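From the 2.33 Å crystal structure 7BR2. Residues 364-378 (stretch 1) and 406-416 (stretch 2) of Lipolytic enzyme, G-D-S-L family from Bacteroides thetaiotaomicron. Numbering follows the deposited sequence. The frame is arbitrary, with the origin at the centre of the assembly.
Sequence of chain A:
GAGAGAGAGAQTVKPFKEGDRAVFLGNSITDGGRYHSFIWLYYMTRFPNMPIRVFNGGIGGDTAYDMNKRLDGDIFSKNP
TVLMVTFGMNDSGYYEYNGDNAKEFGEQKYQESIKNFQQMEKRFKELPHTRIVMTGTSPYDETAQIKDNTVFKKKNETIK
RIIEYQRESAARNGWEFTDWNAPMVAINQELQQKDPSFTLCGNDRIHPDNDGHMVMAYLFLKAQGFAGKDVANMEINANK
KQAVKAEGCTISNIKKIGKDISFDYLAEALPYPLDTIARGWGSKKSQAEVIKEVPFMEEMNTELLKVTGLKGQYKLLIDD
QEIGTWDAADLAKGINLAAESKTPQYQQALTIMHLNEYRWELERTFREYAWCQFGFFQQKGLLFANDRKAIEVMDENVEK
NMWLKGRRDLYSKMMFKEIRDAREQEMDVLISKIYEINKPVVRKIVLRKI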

# COMPACT_ATOMS: atom_id res chain seq x y z
N ARG A 364 8.95 9.95 -4.10
CA ARG A 364 10.23 9.36 -3.70
C ARG A 364 11.37 10.36 -3.84
O ARG A 364 12.30 10.37 -3.02
CB ARG A 364 10.55 8.11 -4.51
CG ARG A 364 9.82 6.84 -4.03
CD ARG A 364 10.79 5.76 -3.57
NE ARG A 364 11.64 6.19 -2.46
CZ ARG A 364 12.90 6.59 -2.60
NH1 ARG A 364 13.59 6.97 -1.54
NH2 ARG A 364 13.46 6.61 -3.80
N THR A 365 11.33 11.22 -4.87
CA THR A 365 12.40 12.22 -4.94
C THR A 365 12.35 13.14 -3.73
O THR A 365 13.39 13.51 -3.17
CB THR A 365 12.34 13.03 -6.25
OG1 THR A 365 11.28 14.00 -6.20
CG2 THR A 365 12.18 12.12 -7.44
N PHE A 366 11.13 13.46 -3.27
CA PHE A 366 11.05 14.23 -2.02
C PHE A 366 11.61 13.46 -0.83
O PHE A 366 12.19 14.06 0.09
CB PHE A 366 9.60 14.66 -1.75
CG PHE A 366 9.17 15.88 -2.53
CD1 PHE A 366 8.72 15.77 -3.83
CD2 PHE A 366 9.19 17.15 -1.94
CE1 PHE A 366 8.31 16.90 -4.56
CE2 PHE A 366 8.79 18.28 -2.65
CZ PHE A 366 8.35 18.14 -3.98
N ARG A 367 11.48 12.13 -0.84
CA ARG A 367 12.02 11.32 0.26
C ARG A 367 13.56 11.32 0.24
O ARG A 367 14.21 11.30 1.30
CB ARG A 367 11.51 9.88 0.19
CG ARG A 367 10.01 9.68 0.38
CD ARG A 367 9.43 10.66 1.36
NE ARG A 367 9.82 10.36 2.72
CZ ARG A 367 9.83 11.24 3.71
NH1 ARG A 367 10.20 10.88 4.93
NH2 ARG A 367 9.46 12.50 3.46
N GLU A 368 14.15 11.31 -0.95
CA GLU A 368 15.61 11.44 -1.07
C GLU A 368 16.07 12.79 -0.52
O GLU A 368 17.08 12.90 0.19
CB GLU A 368 16.04 11.27 -2.53
CG GLU A 368 15.74 9.90 -3.13
CD GLU A 368 16.72 8.82 -2.68
OE1 GLU A 368 17.84 9.17 -2.27
OE2 GLU A 368 16.36 7.62 -2.71
N TYR A 369 15.31 13.84 -0.84
CA TYR A 369 15.66 15.14 -0.27
C TYR A 369 15.59 15.10 1.25
O TYR A 369 16.48 15.61 1.94
CB TYR A 369 14.77 16.23 -0.87
CG TYR A 369 14.72 17.52 -0.09
CD1 TYR A 369 15.73 18.48 -0.21
CD2 TYR A 369 13.64 17.80 0.76
CE1 TYR A 369 15.67 19.68 0.51
CE2 TYR A 369 13.58 18.98 1.47
CZ TYR A 369 14.60 19.92 1.35
OH TYR A 369 14.51 21.10 2.06
N ALA A 370 14.55 14.46 1.79
CA ALA A 370 14.41 14.35 3.25
C ALA A 370 15.59 13.59 3.87
O ALA A 370 16.02 13.92 4.98
CB ALA A 370 13.09 13.67 3.61
N TRP A 371 16.09 12.55 3.20
CA TRP A 371 17.29 11.91 3.72
C TRP A 371 18.44 12.92 3.75
O TRP A 371 19.18 13.00 4.74
CB TRP A 371 17.73 10.69 2.92
CG TRP A 371 18.96 10.10 3.59
CD1 TRP A 371 18.98 9.18 4.60
CD2 TRP A 371 20.33 10.48 3.37
NE1 TRP A 371 20.27 8.94 4.99
CE2 TRP A 371 21.12 9.73 4.26
CE3 TRP A 371 20.97 11.38 2.51
CZ2 TRP A 371 22.51 9.84 4.31
CZ3 TRP A 371 22.35 11.49 2.56
CH2 TRP A 371 23.10 10.72 3.46
N CYS A 372 18.62 13.69 2.68
CA CYS A 372 19.69 14.69 2.73
C CYS A 372 19.53 15.58 3.95
O CYS A 372 20.51 15.85 4.67
CB CYS A 372 19.71 15.51 1.44
SG CYS A 372 20.31 14.53 0.03
N GLN A 373 18.30 15.94 4.27
CA GLN A 373 18.09 16.92 5.33
C GLN A 373 18.32 16.30 6.71
O GLN A 373 19.06 16.86 7.53
CB GLN A 373 16.70 17.54 5.24
CG GLN A 373 16.58 18.61 4.13
CD GLN A 373 17.53 19.80 4.32
OE1 GLN A 373 18.16 19.95 5.37
NE2 GLN A 373 17.61 20.68 3.31
N PHE A 374 17.68 15.17 7.00
CA PHE A 374 17.75 14.62 8.35
C PHE A 374 18.87 13.59 8.53
O PHE A 374 19.39 13.44 9.65
CB PHE A 374 16.40 14.01 8.74
CG PHE A 374 15.30 15.02 8.74
CD1 PHE A 374 15.10 15.84 9.84
CD2 PHE A 374 14.47 15.17 7.64
CE1 PHE A 374 14.09 16.80 9.82
CE2 PHE A 374 13.45 16.11 7.62
CZ PHE A 374 13.27 16.93 8.71
N GLY A 375 19.27 12.90 7.47
CA GLY A 375 20.36 11.96 7.55
C GLY A 375 21.74 12.57 7.38
O GLY A 375 22.73 11.87 7.62
N PHE A 376 21.84 13.84 6.98
CA PHE A 376 23.15 14.49 6.91
C PHE A 376 23.14 15.92 7.47
O PHE A 376 23.91 16.22 8.38
CB PHE A 376 23.69 14.50 5.48
CG PHE A 376 24.96 15.28 5.34
CD1 PHE A 376 26.16 14.76 5.81
CD2 PHE A 376 24.96 16.53 4.73
CE1 PHE A 376 27.33 15.47 5.68
CE2 PHE A 376 26.14 17.24 4.60
CZ PHE A 376 27.33 16.71 5.08
N PHE A 377 22.27 16.80 6.95
CA PHE A 377 22.40 18.22 7.26
C PHE A 377 22.04 18.55 8.71
O PHE A 377 22.64 19.45 9.29
CB PHE A 377 21.56 19.06 6.30
CG PHE A 377 22.18 19.23 4.96
CD1 PHE A 377 23.41 19.87 4.85
CD2 PHE A 377 21.57 18.75 3.82
CE1 PHE A 377 24.03 20.01 3.62
CE2 PHE A 377 22.18 18.89 2.58
CZ PHE A 377 23.41 19.53 2.48
N GLN A 378 21.09 17.82 9.30
CA GLN A 378 20.70 18.09 10.68
C GLN A 378 21.88 17.95 11.64
O GLN A 378 22.06 18.77 12.54
CB GLN A 378 19.58 17.15 11.11
CG GLN A 378 19.00 17.48 12.47
CD GLN A 378 17.81 16.60 12.84
OE1 GLN A 378 17.74 15.44 12.44
NE2 GLN A 378 16.86 17.17 13.58
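Stretch 2 (406-416) GRRDLYSKMMF

How does stretch 2 lie on stretch 1? Stretch 1 is helical through most of its length, with a wider pi-type turn at 373-377, and stretch 2 forms a short helix that begins at Arg408, with Arg407 at its N-cap position. The two helices cross nearly at right angles, at -97°, and their axes approach to 9.7 Å. So steep a crossing keeps the backbones close over a small patch: Tyr369 CA and Tyr411 CA lie 6.1 Å apart, and Glu368 CA and Arg407 CA 7.4 Å. Together the stretches bury 640 Å².

Which bump fills the main hollow? Tyr411, with chi1 in t, is a knob set among Tyr369, Cys372, Gln373 and Phe377. Its CA-to-CB bond points sideways, but the ring swings back into stretch 1. Phe377 lies over one face, with its CE2 3.4 Å from Tyr411 CZ; the ring planes are inclined at 40°. Cys372 CB comes to 3.9 Å from Tyr411 CD1, and Tyr369 CE1 to 4.1 Å from Tyr411 CE1. Gln373 approaches the ring edge, its NE2 3.8 Å from Tyr411 CE1. One water joins the rim of this pocket, 3.1 Å from Gln373 NE2, whose hydrogen bond it accepts, and 3.0 Å from Tyr411 OH.

What do Leu410 and Met414 fill, one helical turn apart? Both point toward stretch 1. Leu410 settles over the turn from Thr365 to Tyr369: its CD1 is 3.7 Å from Glu368 CB, while its CD2 lies 3.7 Å from Tyr369 N and 4.0 Å from Thr365 O, close against the backbone. Met414, with all three chi angles in m, carries its methyl over a face of Phe366, CE standing 3.6 Å from the ring centroid and almost on the ring normal. The phenyl ring begins from a CA-to-CB bond directed away, yet its end comes nearer to meet that methyl. Closer to the backbone, Met414 CB packs 3.8 Å from Tyr369 CD1.

How is the beginning of the stretch 2 helix held? Arg407 points toward stretch 1 and makes a salt bridge with Glu368, its NE 2.8 Å from OE1 of that carboxylate. The other oxygen, Glu368 OE2, is held by Arg364 NH1 at 3.1 Å, so the acid lies between two arginines. The stem of Arg407 contributes shape as well as charge: its CB rests 3.7 Å from Cys372 SG, and its CD lies 4.3 Å from Trp371 CE3.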

# COMPACT_ATOMS: atom_id res chain seq x y z
N GLY A 406 26.02 10.12 -3.75
CA GLY A 406 25.01 9.66 -4.69
C GLY A 406 23.82 10.59 -4.81
O GLY A 406 23.15 10.60 -5.85
N ARG A 407 23.55 11.40 -3.79
CA ARG A 407 22.42 12.31 -3.81
C ARG A 407 22.78 13.76 -4.04
O ARG A 407 21.89 14.61 -3.94
CB ARG A 407 21.59 12.16 -2.53
CG ARG A 407 20.78 10.88 -2.49
CD ARG A 407 21.22 9.86 -1.49
NE ARG A 407 20.53 8.61 -1.76
CZ ARG A 407 20.95 7.70 -2.63
NH1 ARG A 407 22.08 7.89 -3.29
NH2 ARG A 407 20.26 6.59 -2.82
N ARG A 408 24.04 14.09 -4.33
CA ARG A 408 24.41 15.49 -4.48
C ARG A 408 23.69 16.15 -5.66
O ARG A 408 23.32 17.33 -5.58
CB ARG A 408 25.92 15.67 -4.64
CG ARG A 408 26.28 17.14 -4.86
CD ARG A 408 27.75 17.46 -4.66
NE ARG A 408 28.62 16.51 -5.33
CZ ARG A 408 29.94 16.63 -5.37
NH1 ARG A 408 30.53 17.66 -4.76
NH2 ARG A 408 30.67 15.72 -6.02
N ASP A 409 23.56 15.45 -6.78
CA ASP A 409 22.85 16.04 -7.92
C ASP A 409 21.39 16.32 -7.56
O ASP A 409 20.87 17.45 -7.76
CB ASP A 409 22.97 15.09 -9.12
CG ASP A 409 22.34 15.67 -10.38
OD1 ASP A 409 22.61 16.85 -10.68
OD2 ASP A 409 21.59 14.95 -11.07
N LEU A 410 20.72 15.32 -6.99
CA LEU A 410 19.35 15.50 -6.56
C LEU A 410 19.26 16.64 -5.55
O LEU A 410 18.34 17.45 -5.62
CB LEU A 410 18.79 14.20 -5.97
CG LEU A 410 17.33 14.23 -5.49
CD1 LEU A 410 16.62 12.91 -5.83
CD2 LEU A 410 17.19 14.56 -3.99
N TYR A 411 20.20 16.72 -4.60
CA TYR A 411 20.09 17.79 -3.61
C TYR A 411 20.30 19.16 -4.25
O TYR A 411 19.66 20.14 -3.83
CB TYR A 411 21.08 17.60 -2.46
CG TYR A 411 20.97 18.75 -1.48
CD1 TYR A 411 19.91 18.83 -0.60
CD2 TYR A 411 21.91 19.79 -1.48
CE1 TYR A 411 19.79 19.90 0.28
CE2 TYR A 411 21.80 20.86 -0.60
CZ TYR A 411 20.74 20.92 0.27
OH TYR A 411 20.61 21.97 1.15
N SER A 412 21.19 19.25 -5.25
CA SER A 412 21.42 20.53 -5.91
C SER A 412 20.18 21.01 -6.64
O SER A 412 19.98 22.22 -6.81
CB SER A 412 22.63 20.42 -6.87
OG SER A 412 22.33 19.76 -8.09
N LYS A 413 19.31 20.07 -7.05
CA LYS A 413 18.01 20.49 -7.56
C LYS A 413 17.00 20.77 -6.43
O LYS A 413 16.36 21.82 -6.40
CB LYS A 413 17.45 19.42 -8.50
CG LYS A 413 18.46 18.90 -9.52
CD LYS A 413 17.90 17.71 -10.30
CE LYS A 413 19.01 16.89 -10.97
NZ LYS A 413 18.59 15.45 -11.19
N MET A 414 16.84 19.84 -5.50
CA MET A 414 15.73 19.94 -4.55
C MET A 414 15.96 20.95 -3.44
O MET A 414 15.01 21.29 -2.74
CB MET A 414 15.43 18.56 -3.97
CG MET A 414 14.84 17.60 -4.99
SD MET A 414 13.13 18.06 -5.47
CE MET A 414 12.21 17.32 -4.11
N MET A 415 17.19 21.46 -3.28
CA MET A 415 17.43 22.50 -2.28
C MET A 415 16.70 23.80 -2.61
O MET A 415 16.52 24.63 -1.72
CB MET A 415 18.93 22.77 -2.14
CG MET A 415 19.54 23.50 -3.36
SD MET A 415 21.29 23.89 -3.20
CE MET A 415 21.25 25.08 -1.87
N PHE A 416 16.28 24.01 -3.86
CA PHE A 416 15.58 25.25 -4.21
C PHE A 416 14.10 25.13 -3.88
O PHE A 416 13.40 24.24 -4.39
CB PHE A 416 15.75 25.59 -5.69
CG PHE A 416 17.15 25.96 -6.06
CD1 PHE A 416 17.69 27.20 -5.71
CD2 PHE A 416 17.95 25.05 -6.74
CE1 PHE A 416 19.01 27.53 -6.06
CE2 PHE A 416 19.27 25.37 -7.10
CZ PHE A 416 19.79 26.61 -6.77
O HOH W 1 20.17 22.22 4.10